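Probable aminotransferase (Pseudomonas aeruginosa, PDB 5YKR) is a probable class-III aminotransferase, a pyridoxal-phosphate enzyme of the fold type I kind, with the cofactor covalently linked to its own chain. Local coordinates at residues A10-L15 with G407-C412; A411-Y416 with D451-L456. One frame throughout, in Å; residues are numbered along the deposited sequence.

Contact 1: A10-L15 with G407-C412; sequences ARVETL and GLIEAC
The N-terminal helix 9-26 lies against helix 407-418 in an apolar helix-helix packing, Val-12 facing Leu-408 and Cys-412. The two segments run in roughly the same sense, their axes crossing at 42° with a closest approach of 9.6 Å. Val-12 does most of the touching through one methyl. Val-12 CG1, anti to the backbone N (chi1 179°), reaches the facing helix, where it sits 3.7 Å from Leu-408 CG and also meets Cys-412 CB at 3.9 Å, so that this branch is received between two residues one helical turn apart. The Val-12 and Leu-408 side chains lie alongside one another, pointing opposite ways. The other methyl, Val-12 CG2, passes more loosely by Ile-409 CG1 at 4.3 Å. One turn on, Leu-15 lies beside the sulfur: its CD2 is 3.7 Å from Cys-412 SG, with Leu-15 CG almost as near. At the exposed border the bent side chain of Glu-13 crosses Leu-408 at about a right angle, bringing Glu-13 OE1 to 3.9 Å from Leu-408 CD1. No hydrogen bond joins the segments, so the pairing depends on the fit of side chains. Phe-16 continues it along helix 9-26 by packing on Leu-408 and Cys-412, Phe-390 and Leu-7, from loops, also pack on Ile-409, and helix 439-456 lies alongside, touching Val-12 and Leu-15 through Leu-456.

Contact 2: A411-Y416 with D451-L456; sequences ACLHLY and DCLGEL
Tyr-416 has its CG anti to the backbone N (chi1 -171°), which directs CG, and with it the phenol ring, toward helix 439-456; Cys-452 has its SG in the same relation to its own N, and this puts the sulfur beside the ring between the two helices. Cys-452 CB stands over one face of the ring, 3.7 Å from the centroid and offset toward the rim near CD1, as a CH-pi contact. The sulfur comes in more obliquely, with Cys-452 SG 4.1 Å from the same centroid, a sulfur-aromatic contact. On its other flank Cys-452 SG touches Leu-413 CD2 at 3.4 Å, a close approach that wedges the sulfur between leucine and tyrosine. The same methyl, Leu-413 CD2, meets Leu-453 CD2 at 3.9 Å. This is the packing of helix 407-418 on the C-terminal helix 439-456, both in the C-terminal part of the aminotransferase fold; the segments run more against each other than together, at 130°. Polar bonds finish the far end of the ring. Tyr-416 OH donates to Glu-455 OE2 at 2.8 Å, meeting the oxygen on its anti side, 34° out of the carboxylate plane. A water donates to Tyr-416 OH at 2.9 Å and to Asp-451 OD2 at 2.6 Å, tying the hydroxyl to a second carboxylate. Glu-455 OE1 is in a salt bridge with Arg-18 of helix 9-26, while Arg-420 makes a cation-pi contact with Tyr-416.

How the contacts relate
Contacts 1 and 2 share helix 407-418, whose residues Ala-411 and Cys-412 belong to both segments, and their centres are 8 Å apart. Of these two, Cys-412 is the one that touches the partner segment in both contacts: beyond its meeting with Leu-15 in contact 1, Cys-412 SG also comes to 4.5 Å from Leu-456 CD2 in contact 2. Helices 9-26 and 439-456 close the third side directly, with Leu-15 CD2 3.5 Å from Leu-456 CD2 and Val-12 CA 3.6 Å from that same Leu-456 CD2, making a three-helix cluster that unites the two ends of the chain. The contacts lie about 26 and 25 Å from the chain's centre, and neither contains Lys-286, the residue that carries the pyridoxal phosphate.

Contact 1: A10-L15 with G407-C412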
ATOM      1  N   ALA A  10     -36.597  19.963  -2.737  1.00 26.43           N
ATOM      2  CA  ALA A  10     -37.470  19.542  -1.663  1.00 26.98           C
ATOM      3  C   ALA A  10     -38.030  18.144  -1.899  1.00 26.44           C
ATOM      4  O   ALA A  10     -38.179  17.380  -0.937  1.00 25.09           O
ATOM      5  CB  ALA A  10     -38.607  20.539  -1.485  1.00 27.76           C
ATOM      6  N   ARG A  11     -38.336  17.820  -3.162  1.00 24.90           N
ATOM      7  CA  ARG A  11     -38.808  16.475  -3.507  1.00 25.12           C
ATOM      8  C   ARG A  11     -37.671  15.492  -3.318  1.00 22.66           C
ATOM      9  O   ARG A  11     -37.903  14.365  -2.843  1.00 21.86           O
ATOM     10  CB  ARG A  11     -39.367  16.418  -4.962  1.00 27.85           C
ATOM     11  CG  ARG A  11     -40.784  17.002  -5.137  1.00 31.32           C
ATOM     12  CD  ARG A  11     -41.480  16.403  -6.375  1.00 39.95           C
ATOM     13  NE  ARG A  11     -42.617  17.225  -6.794  1.00 52.01           N
ATOM     14  CZ  ARG A  11     -42.531  18.429  -7.394  1.00 57.43           C
ATOM     15  NH1 ARG A  11     -41.353  18.970  -7.685  1.00 63.09           N
ATOM     16  NH2 ARG A  11     -43.627  19.113  -7.699  1.00 60.02           N
ATOM     17  N   VAL A  12     -36.450  15.889  -3.679  1.00 20.22           N
ATOM     18  CA  VAL A  12     -35.271  15.015  -3.444  1.00 20.59           C
ATOM     19  C   VAL A  12     -35.111  14.735  -1.960  1.00 19.26           C
ATOM     20  O   VAL A  12     -34.928  13.596  -1.542  1.00 18.48           O
ATOM     21  CB  VAL A  12     -33.961  15.628  -4.024  1.00 21.14           C
ATOM     22  CG1 VAL A  12     -32.780  14.713  -3.753  1.00 23.48           C
ATOM     23  CG2 VAL A  12     -34.055  15.877  -5.528  1.00 22.52           C
ATOM     24  N   GLU A  13     -35.150  15.791  -1.152  1.00 21.17           N
ATOM     25  CA  GLU A  13     -35.015  15.609   0.290  1.00 23.43           C
ATOM     26  C   GLU A  13     -36.123  14.700   0.862  1.00 24.68           C
ATOM     27  O   GLU A  13     -35.859  13.834   1.694  1.00 22.98           O
ATOM     28  CB  GLU A  13     -35.054  16.985   0.974  1.00 26.36           C
ATOM     29  CG  GLU A  13     -35.221  16.964   2.485  1.00 28.99           C
ATOM     30  CD  GLU A  13     -33.941  16.623   3.191  1.00 32.79           C
ATOM     31  OE1 GLU A  13     -32.972  16.189   2.528  1.00 36.39           O
ATOM     32  OE2 GLU A  13     -33.906  16.763   4.411  1.00 38.33           O
ATOM     33  N   THR A  14     -37.369  14.884   0.394  1.00 22.40           N
ATOM     34  CA  THR A  14     -38.491  14.070   0.855  1.00 24.34           C
ATOM     35  C   THR A  14     -38.281  12.582   0.516  1.00 22.48           C
ATOM     36  O   THR A  14     -38.456  11.709   1.369  1.00 25.00           O
ATOM     37  CB  THR A  14     -39.819  14.577   0.251  1.00 26.66           C
ATOM     38  OG1 THR A  14     -40.032  15.906   0.729  1.00 33.76           O
ATOM     39  CG2 THR A  14     -41.010  13.711   0.664  1.00 31.05           C
ATOM     40  N   LEU A  15     -37.914  12.316  -0.714  1.00 20.89           N
ATOM     41  CA  LEU A  15     -37.641  10.945  -1.146  1.00 21.22           C
ATOM     42  C   LEU A  15     -36.485  10.369  -0.388  1.00 20.57           C
ATOM     43  O   LEU A  15     -36.551   9.243   0.034  1.00 19.93           O
ATOM     44  CB  LEU A  15     -37.387  10.899  -2.662  1.00 20.77           C
ATOM     45  CG  LEU A  15     -37.137   9.487  -3.227  1.00 22.28           C
ATOM     46  CD1 LEU A  15     -38.270   8.562  -2.876  1.00 24.28           C
ATOM     47  CD2 LEU A  15     -36.886   9.539  -4.709  1.00 21.26           C
ATOM     48  N   GLY A 407     -24.172  16.271  -3.692  1.00 23.66           N
ATOM     49  CA  GLY A 407     -24.196  15.210  -2.715  1.00 24.16           C
ATOM     50  C   GLY A 407     -25.573  14.616  -2.448  1.00 22.84           C
ATOM     51  O   GLY A 407     -25.745  13.383  -2.319  1.00 21.90           O
ATOM     52  N   LEU A 408     -26.560  15.494  -2.347  1.00 23.93           N
ATOM     53  CA  LEU A 408     -27.901  15.083  -1.998  1.00 22.44           C
ATOM     54  C   LEU A 408     -28.580  14.280  -3.126  1.00 21.77           C
ATOM     55  O   LEU A 408     -29.150  13.212  -2.873  1.00 19.40           O
ATOM     56  CB  LEU A 408     -28.762  16.283  -1.614  1.00 25.18           C
ATOM     57  CG  LEU A 408     -30.242  15.972  -1.367  1.00 27.62           C
ATOM     58  CD1 LEU A 408     -30.444  14.977  -0.245  1.00 31.22           C
ATOM     59  CD2 LEU A 408     -31.049  17.217  -1.065  1.00 32.52           C
ATOM     60  N   ILE A 409     -28.496  14.779  -4.357  1.00 20.13           N
ATOM     61  CA  ILE A 409     -29.105  14.078  -5.486  1.00 21.00           C
ATOM     62  C   ILE A 409     -28.401  12.725  -5.653  1.00 19.11           C
ATOM     63  O   ILE A 409     -29.055  11.678  -5.799  1.00 16.42           O
ATOM     64  CB  ILE A 409     -29.048  14.890  -6.786  1.00 21.10           C
ATOM     65  CG1 ILE A 409     -29.900  16.168  -6.650  1.00 22.20           C
ATOM     66  CG2 ILE A 409     -29.472  14.022  -7.957  1.00 20.59           C
ATOM     67  CD1 ILE A 409     -29.616  17.193  -7.745  1.00 23.83           C
ATOM     68  N   GLU A 410     -27.067  12.741  -5.593  1.00 17.56           N
ATOM     69  CA  GLU A 410     -26.303  11.499  -5.692  1.00 17.42           C
ATOM     70  C   GLU A 410     -26.675  10.461  -4.634  1.00 14.82           C
ATOM     71  O   GLU A 410     -26.931   9.297  -4.948  1.00 15.80           O
ATOM     72  CB  GLU A 410     -24.818  11.805  -5.664  1.00 18.00           C
ATOM     73  CG  GLU A 410     -24.347  12.534  -6.906  1.00 19.28           C
ATOM     74  CD  GLU A 410     -22.919  13.072  -6.804  1.00 21.78           C
ATOM     75  OE1 GLU A 410     -22.081  12.482  -6.099  1.00 25.34           O
ATOM     76  OE2 GLU A 410     -22.642  14.060  -7.523  1.00 27.76           O
ATOM     77  N   ALA A 411     -26.774  10.895  -3.377  1.00 14.91           N
ATOM     78  CA  ALA A 411     -27.146   9.989  -2.308  1.00 15.76           C
ATOM     79  C   ALA A 411     -28.548   9.417  -2.515  1.00 15.24           C
ATOM     80  O   ALA A 411     -28.776   8.235  -2.315  1.00 16.07           O
ATOM     81  CB  ALA A 411     -27.030  10.676  -0.960  1.00 15.74           C
ATOM     82  N   CYS A 412     -29.486  10.269  -2.913  1.00 16.05           N
ATOM     83  CA  CYS A 412     -30.835   9.804  -3.148  1.00 16.18           C
ATOM     84  C   CYS A 412     -30.945   8.756  -4.250  1.00 16.60           C
ATOM     85  O   CYS A 412     -31.585   7.735  -4.051  1.00 16.28           O
ATOM     86  CB  CYS A 412     -31.732  10.984  -3.438  1.00 19.39           C
ATOM     87  SG  CYS A 412     -33.498  10.597  -3.516  1.00 20.01           S
TER

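Contact 2: A411-Y416 with D451-L456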
ATOM      1  N   ALA A 411     -26.774  10.895  -3.377  1.00 14.91           N
ATOM      2  CA  ALA A 411     -27.146   9.989  -2.308  1.00 15.76           C
ATOM      3  C   ALA A 411     -28.548   9.417  -2.515  1.00 15.24           C
ATOM      4  O   ALA A 411     -28.776   8.235  -2.315  1.00 16.07           O
ATOM      5  CB  ALA A 411     -27.030  10.676  -0.960  1.00 15.74           C
ATOM      6  N   CYS A 412     -29.486  10.269  -2.913  1.00 16.05           N
ATOM      7  CA  CYS A 412     -30.835   9.804  -3.148  1.00 16.18           C
ATOM      8  C   CYS A 412     -30.945   8.756  -4.250  1.00 16.60           C
ATOM      9  O   CYS A 412     -31.585   7.735  -4.051  1.00 16.28           O
ATOM     10  CB  CYS A 412     -31.732  10.984  -3.438  1.00 19.39           C
ATOM     11  SG  CYS A 412     -33.498  10.597  -3.516  1.00 20.01           S
ATOM     12  N   LEU A 413     -30.313   8.993  -5.393  1.00 15.30           N
ATOM     13  CA  LEU A 413     -30.349   8.029  -6.486  1.00 16.75           C
ATOM     14  C   LEU A 413     -29.689   6.733  -6.059  1.00 14.39           C
ATOM     15  O   LEU A 413     -30.200   5.654  -6.321  1.00 15.58           O
ATOM     16  CB  LEU A 413     -29.644   8.604  -7.725  1.00 17.69           C
ATOM     17  CG  LEU A 413     -30.268   9.813  -8.455  1.00 23.78           C
ATOM     18  CD1 LEU A 413     -29.453  10.197  -9.671  1.00 26.14           C
ATOM     19  CD2 LEU A 413     -31.679   9.550  -8.784  1.00 30.36           C
ATOM     20  N   HIS A 414     -28.524   6.845  -5.411  1.00 13.74           N
ATOM     21  CA  HIS A 414     -27.814   5.656  -4.993  1.00 13.30           C
ATOM     22  C   HIS A 414     -28.606   4.841  -3.980  1.00 12.67           C
ATOM     23  O   HIS A 414     -28.648   3.606  -4.075  1.00 14.72           O
ATOM     24  CB  HIS A 414     -26.466   5.989  -4.384  1.00 13.73           C
ATOM     25  CG  HIS A 414     -25.401   6.394  -5.359  1.00 14.92           C
ATOM     26  ND1 HIS A 414     -25.363   7.592  -6.035  1.00 19.28           N
ATOM     27  CD2 HIS A 414     -24.267   5.746  -5.722  1.00 17.21           C
ATOM     28  CE1 HIS A 414     -24.280   7.634  -6.807  1.00 18.40           C
ATOM     29  NE2 HIS A 414     -23.595   6.538  -6.620  1.00 17.04           N
ATOM     30  N   LEU A 415     -29.254   5.514  -3.030  1.00 12.79           N
ATOM     31  CA  LEU A 415     -30.001   4.786  -2.006  1.00 14.27           C
ATOM     32  C   LEU A 415     -31.281   4.164  -2.552  1.00 14.57           C
ATOM     33  O   LEU A 415     -31.641   3.052  -2.150  1.00 14.76           O
ATOM     34  CB  LEU A 415     -30.344   5.726  -0.837  1.00 14.71           C
ATOM     35  CG  LEU A 415     -30.991   5.076   0.388  1.00 15.28           C
ATOM     36  CD1 LEU A 415     -30.139   3.939   0.937  1.00 15.05           C
ATOM     37  CD2 LEU A 415     -31.243   6.116   1.456  1.00 17.29           C
ATOM     38  N   TYR A 416     -31.973   4.873  -3.440  1.00 15.31           N
ATOM     39  CA  TYR A 416     -33.186   4.322  -4.075  1.00 15.30           C
ATOM     40  C   TYR A 416     -32.845   3.004  -4.763  1.00 14.64           C
ATOM     41  O   TYR A 416     -33.562   1.997  -4.603  1.00 16.23           O
ATOM     42  CB  TYR A 416     -33.739   5.334  -5.061  1.00 16.52           C
ATOM     43  CG  TYR A 416     -35.087   4.978  -5.622  1.00 15.23           C
ATOM     44  CD1 TYR A 416     -35.203   4.095  -6.665  1.00 16.54           C
ATOM     45  CD2 TYR A 416     -36.257   5.523  -5.076  1.00 16.25           C
ATOM     46  CE1 TYR A 416     -36.434   3.785  -7.219  1.00 18.03           C
ATOM     47  CE2 TYR A 416     -37.491   5.203  -5.600  1.00 18.48           C
ATOM     48  CZ  TYR A 416     -37.559   4.306  -6.673  1.00 17.71           C
ATOM     49  OH  TYR A 416     -38.773   3.974  -7.208  1.00 21.44           O
ATOM     50  N   ASP A 451     -37.555   4.965 -12.594  1.00 15.40           N
ATOM     51  CA  ASP A 451     -38.539   5.103 -11.540  1.00 18.10           C
ATOM     52  C   ASP A 451     -38.167   6.221 -10.558  1.00 18.38           C
ATOM     53  O   ASP A 451     -39.025   7.016 -10.167  1.00 22.40           O
ATOM     54  CB  ASP A 451     -38.762   3.814 -10.761  1.00 19.51           C
ATOM     55  CG  ASP A 451     -39.459   2.725 -11.556  1.00 21.95           C
ATOM     56  OD1 ASP A 451     -39.966   2.977 -12.685  1.00 21.13           O
ATOM     57  OD2 ASP A 451     -39.482   1.593 -11.027  1.00 22.95           O
ATOM     58  N   CYS A 452     -36.910   6.229 -10.127  1.00 17.37           N
ATOM     59  CA  CYS A 452     -36.461   7.215  -9.150  1.00 18.30           C
ATOM     60  C   CYS A 452     -36.616   8.639  -9.698  1.00 18.78           C
ATOM     61  O   CYS A 452     -37.177   9.521  -9.025  1.00 21.78           O
ATOM     62  CB  CYS A 452     -35.001   6.956  -8.767  1.00 18.81           C
ATOM     63  SG  CYS A 452     -34.391   8.034  -7.476  1.00 19.79           S
ATOM     64  N   LEU A 453     -36.101   8.853 -10.898  1.00 18.88           N
ATOM     65  CA  LEU A 453     -36.165  10.163 -11.518  1.00 19.98           C
ATOM     66  C   LEU A 453     -37.599  10.579 -11.796  1.00 23.15           C
ATOM     67  O   LEU A 453     -37.930  11.765 -11.611  1.00 24.96           O
ATOM     68  CB  LEU A 453     -35.318  10.242 -12.774  1.00 20.57           C
ATOM     69  CG  LEU A 453     -33.822  10.117 -12.540  1.00 20.50           C
ATOM     70  CD1 LEU A 453     -33.064   9.910 -13.839  1.00 21.63           C
ATOM     71  CD2 LEU A 453     -33.317  11.347 -11.837  1.00 22.37           C
ATOM     72  N   GLY A 454     -38.455   9.631 -12.164  1.00 24.71           N
ATOM     73  CA  GLY A 454     -39.845   9.956 -12.386  1.00 25.74           C
ATOM     74  C   GLY A 454     -40.542  10.392 -11.102  1.00 26.01           C
ATOM     75  O   GLY A 454     -41.343  11.341 -11.121  1.00 30.92           O
ATOM     76  N   GLU A 455     -40.212   9.734  -9.975  1.00 30.71           N
ATOM     77  CA  GLU A 455     -40.792  10.120  -8.684  1.00 33.41           C
ATOM     78  C   GLU A 455     -40.377  11.531  -8.313  1.00 30.16           C
ATOM     79  O   GLU A 455     -41.178  12.298  -7.798  1.00 41.91           O
ATOM     80  CB  GLU A 455     -40.439   9.152  -7.551  1.00 32.39           C
ATOM     81  CG  GLU A 455     -41.225   7.860  -7.543  1.00 41.77           C
ATOM     82  CD  GLU A 455     -41.028   7.062  -6.258  1.00 49.24           C
ATOM     83  OE1 GLU A 455     -41.114   7.673  -5.157  1.00 58.08           O
ATOM     84  OE2 GLU A 455     -40.756   5.822  -6.346  1.00 50.99           O
ATOM     85  N   LEU A 456     -39.135  11.879  -8.589  1.00 30.91           N
ATOM     86  CA  LEU A 456     -38.600  13.206  -8.354  1.00 32.60           C
ATOM     87  C   LEU A 456     -39.250  14.305  -9.191  1.00 36.50           C
ATOM     88  O   LEU A 456     -39.402  15.405  -8.698  1.00 40.39           O
ATOM     89  CB  LEU A 456     -37.057  13.211  -8.467  1.00 29.13           C
ATOM     90  CG  LEU A 456     -36.321  12.340  -7.395  1.00 25.41           C
ATOM     91  CD1 LEU A 456     -34.837  12.236  -7.698  1.00 27.87           C
ATOM     92  CD2 LEU A 456     -36.583  12.762  -5.960  1.00 25.86           C
TER
HETATM   93  O   HOH W   1     -38.903   1.316  -8.469  1.00 25.36           O